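PDB 6VVG: arginine kinase from Cydia pomonella granulosis virus, which probably acts as a serine/threonine protein kinase (PK-1) rather than an arginine kinase, binds AMP in its nucleotide pocket, and depends on side-to-side dimerization for activity. Local coordinates for residues 178-182 with 183-187; 224-227 with 228-232; 232-235 with 236-239; 259-263 with 264-268. All coordinates share one frame; numbering follows the deposited sequence.

Contact 1. Residues 178-182 with 183-187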
loop_
_atom_site.group_PDB
_atom_site.type_symbol
_atom_site.label_atom_id
_atom_site.label_comp_id
_atom_site.label_asym_id
_atom_site.label_seq_id
_atom_site.Cartn_x
_atom_site.Cartn_y
_atom_site.Cartn_z
ATOM N N VAL A 178 20.450 -9.517 10.088
ATOM C CA VAL A 178 21.821 -9.223 9.685
ATOM C C VAL A 178 21.859 -8.285 8.485
ATOM O O VAL A 178 22.940 -7.889 8.031
ATOM C CB VAL A 178 22.609 -10.512 9.384
ATOM C CG1 VAL A 178 22.839 -11.317 10.661
ATOM C CG2 VAL A 178 21.885 -11.357 8.340
ATOM N N TYR A 179 20.693 -7.927 7.959
ATOM C CA TYR A 179 20.595 -6.898 6.935
ATOM C C TYR A 179 20.040 -5.589 7.482
ATOM O O TYR A 179 19.824 -4.651 6.706
ATOM C CB TYR A 179 19.725 -7.382 5.765
ATOM C CG TYR A 179 20.395 -8.380 4.836
ATOM C CD1 TYR A 179 20.334 -9.744 5.092
ATOM C CD2 TYR A 179 21.074 -7.958 3.698
ATOM C CE1 TYR A 179 20.935 -10.662 4.247
ATOM C CE2 TYR A 179 21.683 -8.869 2.849
ATOM C CZ TYR A 179 21.608 -10.220 3.128
ATOM O OH TYR A 179 22.208 -11.130 2.286
ATOM N N PHE A 180 19.807 -5.499 8.792
ATOM C CA PHE A 180 19.198 -4.309 9.376
ATOM C C PHE A 180 20.171 -3.135 9.351
ATOM O O PHE A 180 21.310 -3.257 9.809
ATOM C CB PHE A 180 18.780 -4.566 10.826
ATOM C CG PHE A 180 17.518 -5.365 10.993
ATOM C CD1 PHE A 180 16.938 -6.031 9.931
ATOM C CD2 PHE A 180 16.922 -5.460 12.242
ATOM C CE1 PHE A 180 15.780 -6.771 10.108
ATOM C CE2 PHE A 180 15.768 -6.197 12.424
ATOM C CZ PHE A 180 15.197 -6.855 11.356
ATOM N N SER A 181 19.711 -1.985 8.858
ATOM C CA SER A 181 20.500 -0.766 8.930
ATOM C C SER A 181 20.533 -0.232 10.360
ATOM O O SER A 181 19.683 -0.583 11.183
ATOM C CB SER A 181 19.918 0.298 8.007
ATOM O OG SER A 181 18.728 0.843 8.556
ATOM N N PRO A 182 21.508 0.627 10.681
ATOM C CA PRO A 182 21.500 1.252 12.019
ATOM C C PRO A 182 20.161 1.891 12.346
ATOM O O PRO A 182 19.688 1.810 13.486
ATOM C CB PRO A 182 22.624 2.297 11.931
ATOM C CG PRO A 182 23.552 1.767 10.859
ATOM C CD PRO A 182 22.639 1.087 9.850
ATOM N N GLU A 183 19.528 2.512 11.351
ATOM C CA GLU A 183 18.272 3.217 11.582
ATOM C C GLU A 183 17.134 2.246 11.872
ATOM O O GLU A 183 16.283 2.520 12.727
ATOM C CB GLU A 183 17.945 4.087 10.369
ATOM C CG GLU A 183 18.891 5.271 10.161
ATOM C CD GLU A 183 20.294 4.851 9.758
ATOM O OE1 GLU A 183 20.430 3.869 8.997
ATOM O OE2 GLU A 183 21.264 5.500 10.207
ATOM N N LYS A 184 17.089 1.113 11.167
ATOM C CA LYS A 184 16.046 0.134 11.452
ATOM C C LYS A 184 16.243 -0.485 12.828
ATOM O O LYS A 184 15.267 -0.748 13.544
ATOM C CB LYS A 184 16.014 -0.958 10.380
ATOM C CG LYS A 184 14.847 -1.933 10.554
ATOM C CD LYS A 184 14.645 -2.830 9.337
ATOM C CE LYS A 184 13.547 -3.858 9.597
ATOM N NZ LYS A 184 13.061 -4.505 8.347
ATOM N N ILE A 185 17.499 -0.732 13.216
ATOM C CA ILE A 185 17.773 -1.218 14.564
ATOM C C ILE A 185 17.206 -0.253 15.595
ATOM O O ILE A 185 16.667 -0.669 16.627
ATOM C CB ILE A 185 19.287 -1.429 14.764
ATOM C CG1 ILE A 185 19.785 -2.583 13.890
ATOM C CG2 ILE A 185 19.596 -1.695 16.230
ATOM C CD1 ILE A 185 21.287 -2.592 13.674
ATOM N N ARG A 186 17.305 1.050 15.326
ATOM C CA ARG A 186 16.858 2.086 16.246
ATOM C C ARG A 186 15.388 2.452 16.049
ATOM O O ARG A 186 14.946 3.500 16.535
ATOM C CB ARG A 186 17.739 3.330 16.098
ATOM C CG ARG A 186 19.211 3.081 16.423
ATOM C CD ARG A 186 20.009 4.373 16.566
ATOM N NE ARG A 186 19.942 5.212 15.373
ATOM C CZ ARG A 186 20.890 5.273 14.444
ATOM N NH1 ARG A 186 21.990 4.542 14.561
ATOM N NH2 ARG A 186 20.740 6.067 13.393
ATOM N N HIS A 187 14.627 1.607 15.356
ATOM C CA HIS A 187 13.185 1.790 15.185
ATOM C C HIS A 187 12.845 3.152 14.581
ATOM O O HIS A 187 11.864 3.791 14.967
ATOM C CB HIS A 187 12.440 1.601 16.511
ATOM C CG HIS A 187 12.447 0.193 17.022
ATOM N ND1 HIS A 187 11.686 -0.810 16.460
ATOM C CD2 HIS A 187 13.120 -0.377 18.049
ATOM C CE1 HIS A 187 11.895 -1.938 17.115
ATOM N NE2 HIS A 187 12.762 -1.703 18.083
HETATM O O HOH W 1 18.709 3.008 7.137
#

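Contact 2. Residues 224-227 with 228-232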
loop_
_atom_site.group_PDB
_atom_site.type_symbol
_atom_site.label_atom_id
_atom_site.label_comp_id
_atom_site.label_asym_id
_atom_site.label_seq_id
_atom_site.Cartn_x
_atom_site.Cartn_y
_atom_site.Cartn_z
ATOM N N ASP A 224 21.066 -18.039 15.418
ATOM C CA ASP A 224 19.638 -17.901 15.681
ATOM C C ASP A 224 19.383 -16.853 16.758
ATOM O O ASP A 224 18.316 -16.226 16.776
ATOM C CB ASP A 224 19.037 -19.243 16.095
ATOM C CG ASP A 224 17.570 -19.364 15.715
ATOM O OD1 ASP A 224 16.732 -18.661 16.324
ATOM O OD2 ASP A 224 17.252 -20.156 14.801
ATOM N N ALA A 225 20.359 -16.628 17.636
ATOM C CA ALA A 225 20.194 -15.746 18.783
ATOM C C ALA A 225 20.630 -14.313 18.510
ATOM O O ALA A 225 20.531 -13.475 19.410
ATOM C CB ALA A 225 20.982 -16.281 19.985
ATOM N N ILE A 226 21.106 -14.006 17.304
ATOM C CA ILE A 226 21.579 -12.658 17.018
ATOM C C ILE A 226 20.403 -11.692 17.042
ATOM O O ILE A 226 19.361 -11.937 16.418
ATOM C CB ILE A 226 22.312 -12.619 15.670
ATOM C CG1 ILE A 226 23.127 -11.332 15.545
ATOM C CG2 ILE A 226 21.323 -12.713 14.516
ATOM C CD1 ILE A 226 24.303 -11.245 16.493
ATOM N N GLU A 227 20.565 -10.588 17.765
ATOM C CA GLU A 227 19.494 -9.626 17.949
ATOM C C GLU A 227 19.868 -8.282 17.340
ATOM O O GLU A 227 21.054 -7.961 17.206
ATOM C CB GLU A 227 19.180 -9.435 19.437
ATOM C CG GLU A 227 18.587 -10.665 20.110
ATOM C CD GLU A 227 17.233 -11.058 19.540
ATOM O OE1 GLU A 227 16.736 -10.358 18.632
ATOM O OE2 GLU A 227 16.659 -12.065 20.004
ATOM N N PRO A 228 18.872 -7.475 16.963
ATOM C CA PRO A 228 19.190 -6.185 16.320
ATOM C C PRO A 228 20.267 -5.369 17.028
ATOM O O PRO A 228 21.167 -4.829 16.368
ATOM C CB PRO A 228 17.828 -5.469 16.325
ATOM C CG PRO A 228 16.829 -6.605 16.140
ATOM C CD PRO A 228 17.418 -7.758 16.967
ATOM N N LYS A 229 20.182 -5.230 18.352
ATOM C CA LYS A 229 21.145 -4.403 19.065
ATOM C C LYS A 229 22.529 -5.037 19.103
ATOM O O LYS A 229 23.517 -4.324 19.301
ATOM C CB LYS A 229 20.640 -4.127 20.482
ATOM C CG LYS A 229 19.543 -3.069 20.545
ATOM C CD LYS A 229 20.079 -1.692 20.179
ATOM C CE LYS A 229 18.948 -0.688 19.962
ATOM N NZ LYS A 229 18.258 -0.318 21.237
ATOM N N ASP A 230 22.624 -6.354 18.910
ATOM C CA ASP A 230 23.929 -6.996 18.791
ATOM C C ASP A 230 24.651 -6.594 17.511
ATOM O O ASP A 230 25.875 -6.747 17.427
ATOM C CB ASP A 230 23.781 -8.518 18.828
ATOM C CG ASP A 230 23.247 -9.023 20.151
ATOM O OD1 ASP A 230 23.715 -8.546 21.204
ATOM O OD2 ASP A 230 22.362 -9.905 20.134
ATOM N N MET A 231 23.924 -6.097 16.509
ATOM C CA MET A 231 24.570 -5.695 15.266
ATOM C C MET A 231 25.345 -4.394 15.434
ATOM O O MET A 231 26.358 -4.187 14.756
ATOM C CB MET A 231 23.535 -5.534 14.153
ATOM C CG MET A 231 22.794 -6.802 13.766
ATOM S SD MET A 231 23.866 -8.196 13.375
ATOM C CE MET A 231 24.872 -7.524 12.051
ATOM N N LEU A 232 24.891 -3.516 16.328
ATOM C CA LEU A 232 25.502 -2.184 16.416
ATOM C C LEU A 232 26.977 -2.249 16.738
ATOM O O LEU A 232 27.771 -1.585 16.029
ATOM C CB LEU A 232 24.753 -1.344 17.455
ATOM C CG LEU A 232 23.458 -0.695 16.973
ATOM C CD1 LEU A 232 22.918 0.265 18.042
ATOM C CD2 LEU A 232 23.632 0.047 15.655
#

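Contact 3. Residues 232-235 with 236-239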
loop_
_atom_site.group_PDB
_atom_site.type_symbol
_atom_site.label_atom_id
_atom_site.label_comp_id
_atom_site.label_asym_id
_atom_site.label_seq_id
_atom_site.Cartn_x
_atom_site.Cartn_y
_atom_site.Cartn_z
ATOM N N LEU A 232 24.891 -3.516 16.328
ATOM C CA LEU A 232 25.502 -2.184 16.416
ATOM C C LEU A 232 26.977 -2.249 16.738
ATOM O O LEU A 232 27.771 -1.585 16.029
ATOM C CB LEU A 232 24.753 -1.344 17.455
ATOM C CG LEU A 232 23.458 -0.695 16.973
ATOM C CD1 LEU A 232 22.918 0.265 18.042
ATOM C CD2 LEU A 232 23.632 0.047 15.655
ATOM N N PRO A 233 27.448 -2.982 17.752
ATOM C CA PRO A 233 28.901 -3.059 17.976
ATOM C C PRO A 233 29.655 -3.488 16.727
ATOM O O PRO A 233 30.761 -3.000 16.461
ATOM C CB PRO A 233 29.046 -4.091 19.106
ATOM C CG PRO A 233 27.710 -4.088 19.801
ATOM C CD PRO A 233 26.688 -3.818 18.711
ATOM N N LEU A 234 29.063 -4.390 15.942
ATOM C CA LEU A 234 29.735 -4.894 14.751
ATOM C C LEU A 234 29.887 -3.802 13.703
ATOM O O LEU A 234 30.938 -3.693 13.061
ATOM C CB LEU A 234 28.955 -6.079 14.189
ATOM C CG LEU A 234 28.771 -7.221 15.189
ATOM C CD1 LEU A 234 28.038 -8.389 14.559
ATOM C CD2 LEU A 234 30.127 -7.670 15.738
ATOM N N TYR A 235 28.854 -2.976 13.521
ATOM C CA TYR A 235 28.945 -1.880 12.565
ATOM C C TYR A 235 30.016 -0.870 12.958
ATOM O O TYR A 235 30.460 -0.089 12.109
ATOM C CB TYR A 235 27.593 -1.175 12.437
ATOM C CG TYR A 235 26.465 -2.052 11.930
ATOM C CD1 TYR A 235 26.719 -3.279 11.332
ATOM C CD2 TYR A 235 25.144 -1.648 12.053
ATOM C CE1 TYR A 235 25.691 -4.079 10.872
ATOM C CE2 TYR A 235 24.107 -2.442 11.599
ATOM C CZ TYR A 235 24.385 -3.654 11.009
ATOM O OH TYR A 235 23.350 -4.440 10.556
ATOM N N SER A 236 30.444 -0.870 14.221
ATOM C CA SER A 236 31.472 0.054 14.679
ATOM C C SER A 236 32.885 -0.407 14.343
ATOM O O SER A 236 33.820 0.387 14.473
ATOM C CB SER A 236 31.363 0.257 16.193
ATOM O OG SER A 236 30.262 1.082 16.528
ATOM N N LYS A 237 33.067 -1.655 13.931
ATOM C CA LYS A 237 34.386 -2.170 13.594
ATOM C C LYS A 237 34.726 -1.865 12.143
ATOM O O LYS A 237 33.841 -1.593 11.328
ATOM C CB LYS A 237 34.442 -3.676 13.838
ATOM C CG LYS A 237 33.849 -4.111 15.170
ATOM C CD LYS A 237 34.209 -5.557 15.499
ATOM C CE LYS A 237 33.581 -6.001 16.815
ATOM N NZ LYS A 237 33.570 -7.487 16.966
ATOM N N PRO A 238 36.011 -1.868 11.794
ATOM C CA PRO A 238 36.391 -1.558 10.409
ATOM C C PRO A 238 35.782 -2.538 9.412
ATOM O O PRO A 238 35.698 -3.743 9.662
ATOM C CB PRO A 238 37.922 -1.662 10.427
ATOM C CG PRO A 238 38.304 -1.356 11.876
ATOM C CD PRO A 238 37.180 -1.993 12.688
ATOM N N LEU A 239 35.367 -2.007 8.266
ATOM C CA LEU A 239 34.922 -2.846 7.158
ATOM C C LEU A 239 36.131 -3.446 6.461
ATOM O O LEU A 239 36.999 -2.700 5.989
ATOM C CB LEU A 239 34.101 -2.030 6.168
ATOM C CG LEU A 239 33.278 -2.836 5.163
ATOM C CD1 LEU A 239 32.139 -3.565 5.891
ATOM C CD2 LEU A 239 32.730 -1.963 4.043
HETATM O O HOH W 2 27.590 1.142 16.215
HETATM O O HOH W 3 31.738 -0.999 9.942
#

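Contact 4. Residues 259-263 with 264-268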
loop_
_atom_site.group_PDB
_atom_site.type_symbol
_atom_site.label_atom_id
_atom_site.label_comp_id
_atom_site.label_asym_id
_atom_site.label_seq_id
_atom_site.Cartn_x
_atom_site.Cartn_y
_atom_site.Cartn_z
ATOM N N LEU A 259 28.635 3.672 9.152
ATOM C CA LEU A 259 27.739 3.705 10.304
ATOM C C LEU A 259 26.985 5.029 10.368
ATOM O O LEU A 259 25.761 5.055 10.535
ATOM C CB LEU A 259 28.529 3.478 11.592
ATOM C CG LEU A 259 27.740 3.673 12.889
ATOM C CD1 LEU A 259 26.526 2.751 12.911
ATOM C CD2 LEU A 259 28.624 3.439 14.106
ATOM N N ASP A 260 27.709 6.140 10.244
ATOM C CA ASP A 260 27.113 7.471 10.258
ATOM C C ASP A 260 26.443 7.736 8.916
ATOM O O ASP A 260 27.108 7.742 7.874
ATOM C CB ASP A 260 28.193 8.515 10.543
ATOM C CG ASP A 260 27.629 9.904 10.779
ATOM O OD1 ASP A 260 26.448 10.150 10.452
ATOM O OD2 ASP A 260 28.380 10.756 11.295
ATOM N N ILE A 261 25.124 7.950 8.935
ATOM C CA ILE A 261 24.413 8.160 7.677
ATOM C C ILE A 261 24.926 9.409 6.974
ATOM O O ILE A 261 24.879 9.503 5.741
ATOM C CB ILE A 261 22.891 8.227 7.921
ATOM C CG1 ILE A 261 22.147 8.021 6.597
ATOM C CG2 ILE A 261 22.505 9.552 8.545
ATOM C CD1 ILE A 261 20.711 7.556 6.757
ATOM N N ASN A 262 25.440 10.377 7.734
ATOM C CA ASN A 262 26.015 11.586 7.156
ATOM C C ASN A 262 27.342 11.335 6.458
ATOM O O ASN A 262 27.911 12.272 5.885
ATOM C CB ASN A 262 26.191 12.639 8.248
ATOM C CG ASN A 262 24.870 13.091 8.833
ATOM O OD1 ASN A 262 24.191 13.945 8.266
ATOM N ND2 ASN A 262 24.491 12.510 9.968
ATOM N N SER A 263 27.846 10.102 6.492
ATOM C CA SER A 263 29.025 9.708 5.730
ATOM C C SER A 263 28.707 8.564 4.774
ATOM O O SER A 263 29.622 7.918 4.256
ATOM C CB SER A 263 30.160 9.312 6.674
ATOM O OG SER A 263 30.639 10.436 7.387
ATOM N N ARG A 264 27.423 8.314 4.526
ATOM C CA ARG A 264 26.958 7.133 3.817
ATOM C C ARG A 264 26.272 7.523 2.515
ATOM O O ARG A 264 25.702 8.613 2.392
ATOM C CB ARG A 264 25.982 6.330 4.703
ATOM C CG ARG A 264 25.590 4.966 4.164
ATOM C CD ARG A 264 24.430 4.341 4.949
ATOM N NE ARG A 264 24.568 4.473 6.399
ATOM C CZ ARG A 264 23.560 4.380 7.257
ATOM N NH1 ARG A 264 22.332 4.154 6.812
ATOM N NH2 ARG A 264 23.777 4.511 8.560
ATOM N N LEU A 265 26.358 6.630 1.533
ATOM C CA LEU A 265 25.532 6.719 0.331
ATOM C C LEU A 265 24.154 6.193 0.713
ATOM O O LEU A 265 23.869 4.999 0.611
ATOM C CB LEU A 265 26.138 5.921 -0.816
ATOM C CG LEU A 265 27.610 6.162 -1.146
ATOM C CD1 LEU A 265 28.111 5.079 -2.096
ATOM C CD2 LEU A 265 27.819 7.538 -1.739
ATOM N N SER A 266 23.290 7.094 1.177
ATOM C CA SER A 266 21.990 6.719 1.719
ATOM C C SER A 266 20.837 7.132 0.817
ATOM O O SER A 266 19.672 6.993 1.212
ATOM C CB SER A 266 21.802 7.334 3.107
ATOM O OG SER A 266 21.890 8.747 3.043
ATOM N N THR A 267 21.129 7.640 -0.376
ATOM C CA THR A 267 20.112 8.070 -1.318
ATOM C C THR A 267 20.423 7.497 -2.693
ATOM O O THR A 267 21.556 7.108 -2.983
ATOM C CB THR A 267 20.035 9.600 -1.416
ATOM O OG1 THR A 267 21.264 10.102 -1.956
ATOM C CG2 THR A 267 19.791 10.219 -0.050
ATOM N N TYR A 268 19.398 7.460 -3.546
ATOM C CA TYR A 268 19.594 7.003 -4.919
ATOM C C TYR A 268 20.692 7.799 -5.613
ATOM O O TYR A 268 21.606 7.226 -6.217
ATOM C CB TYR A 268 18.290 7.123 -5.708
ATOM C CG TYR A 268 18.469 6.970 -7.206
ATOM C CD1 TYR A 268 18.756 5.735 -7.764
ATOM C CD2 TYR A 268 18.360 8.063 -8.059
ATOM C CE1 TYR A 268 18.920 5.582 -9.128
ATOM C CE2 TYR A 268 18.527 7.921 -9.429
ATOM C CZ TYR A 268 18.807 6.677 -9.955
ATOM O OH TYR A 268 18.973 6.530 -11.315
#

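Contact 1. Residues 178-182 with 183-187
Ser181 meets Lys184 and Ile185 round the first turn of helix 182-185. As N-cap, its OG accepts from Lys184 N at 3.1 Å (162°); a chi1 of 74° turns the hydroxyl toward that amide. Ser181 O takes Ile185 N at 3.0 Å, with the donor almost in line with the carbonyl. Beside this cap, Lys184 runs out extended so that CE lies over one face of Phe180, 3.9 Å from the ring centroid and 20° off its normal, a CH-pi contact, while NZ continues to Asn140 and Asp174. Phe180 CB packs on Ile185 CG1 at 3.8 Å. One water bridges the cap to the acid, 2.6 Å from Ser181 OG and 2.7 Å from Glu183 OE1. Arg186 NH2 makes a weak salt bridge to Glu183 OE2 at 3.3 Å, while OE1 pairs with Arg264 NH1. Positive phi at His187 closes the helix in a Schellman motif. The sequence Ser-Pro-Glu fits the APE motif of protein kinases, whose glutamate pairs with an arginine late in the C-lobe. Trp197 of helix 192-208 lies against Ser181 and Pro182, and helix 228-235 covers Phe180 and Ile185.

Contact 2. Residues 224-227 with 228-232
With chi1 at -165°, Ile226 swings CG1 opposite its own backbone N and toward the start of helix 228-235, where its CD1 comes to rest 3.6 Å from Asp230 CB. The same branch passes Met231 at about a right angle, Ile226 CG1 lying 3.9 Å from Met231 SD. Asp230, its CG anti to the carbonyl carbon, leans back along the chain, and its OD2 accepts from Glu227 N at 3.1 Å (141°). The amide is met on the anti side of the oxygen, 15° out of the carboxylate plane. The exchange is returned by the backbone: Glu227 O receives a weak bond from Asp230 N at 2.8 Å and a longer weak one from Met231 N. Pro228, between these partners, has no N-H to give, and its CD lies 3.2 Å from Glu227 OE1. Its ring also packs on Phe180, Tyr173 and Thr177 of nearby loops. The chemistry is thus that of an acid clasping Glu227 N where the chain enters helix 228-235. A carboxylate near the N-terminal end of the helix would probably sit well with its dipole, whereas Glu227 OE1, 5.8 Å from Asp230 OD2 and not in contact with it, is a like charge and probably slightly unfavourable.

Contact 3. Residues 232-235 with 236-239
Ser236 closes the last turn of helix 228-235 onto Leu232 and Pro233, and Lys237 follows onto Leu234. This backbone part is compact. Ser236 N donates to Pro233 O at 3.1 Å and also makes a weak bond to Leu232 O at 3.3 Å, so one N-H is shared between an i-to-i+3 and an i-to-i+4 acceptor. Lys237 N then donates to Leu234 O at 3.1 Å (160°). Its approach is 59° out of the carbonyl plane, a steep one that goes with its i-to-i+3 spacing. Inward, Tyr235 is buried: its OH bonds to Phe180 O, and its ring meets those of Trp197 and Phe213 with the planes well inclined. The outer side is looser. Lys237 runs extended alongside Leu234, pointing the same way, with its NZ 3.7 Å from Leu234 CD2, and NZ makes a long, weak ion pair with Asp214. Two waters bridge the end of the helix to what follows it. One gives a 2.7 Å bond to Leu232 O and lies 2.7 Å from Ser236 OG; the other donates to Tyr235 O and to Lys237 O, tying the final turn to the departing loop. Farther along, Leu239 packs on Phe213 and on Val253 of helix 247-256. Taken together, these are the features of a helix C-terminus unwinding through i-to-i+3 bonds into a loop, here at the end of the short helix that, in the protein kinase fold, follows the long central C-lobe helix, 192-208.

Contact 4. Residues 259-263 with 264-268
Arg264 folds its guanidinium back over the very turn that leads into it. NH2 donates to Leu259 O at 2.9 Å, the oxygen lying within 2° of the guanidinium plane, although the donor stands 52° above the carbonyl plane. The bend at chi3 (-44°) brings the group round, so that Ile261 CA sits over one face, 3.6 Å above the plane and offset toward the rim. The backbone of the same turn closes through Arg264 N to Ile261 O at 3.1 Å and Ser263 N to Asp260 O at 2.8 Å. Asp260, at the head of the turn, fastens it: its OD1 accepts twice, from Asn262 N at 2.9 Å, an Asx turn, and from Asn262 ND2 at 3.1 Å on the syn lone pair. Farther on, Ile261 CG1 rests on Ser266 CB at 3.6 Å. With NE bonded to Ala258 O and NH1 in a salt bridge with Glu183 of helix 182-185, the arginine is gripped through all three of its nitrogens, as expected of the buried C-lobe arginine of protein kinases. Its side chain packs on Trp197 of helix 192-208, Leu265 leans on Phe252 and Met256 of helix 247-256, and Thr267 caps the start of helix 268-272.

Overall arrangement
From the N terminus, the contacts come in series through the C-lobe, each a local turn, and none nests in or crosses another. Contact 1 closes the turn that starts helix 182-185. After helix 192-208 and an unmodelled stretch, contact 2 opens helix 228-235; contact 3 ends it, sharing Leu232 with contact 2. Contact 4 shapes the loop between helices 247-256 and 268-272. Contact 1 touches all three others: Ile185 packs on both ends of helix 228-235, with Ile185 CD1 3.7 Å from Met231 CB, and the main tie to contact 4 is the salt bridge of Glu183 OE1 and Arg264 NH1 at 2.9 Å. Contact 3 touches contact 4 through Ser236 and Leu259, whereas contacts 2 and 4 stay about 5 Å apart at their nearest atoms.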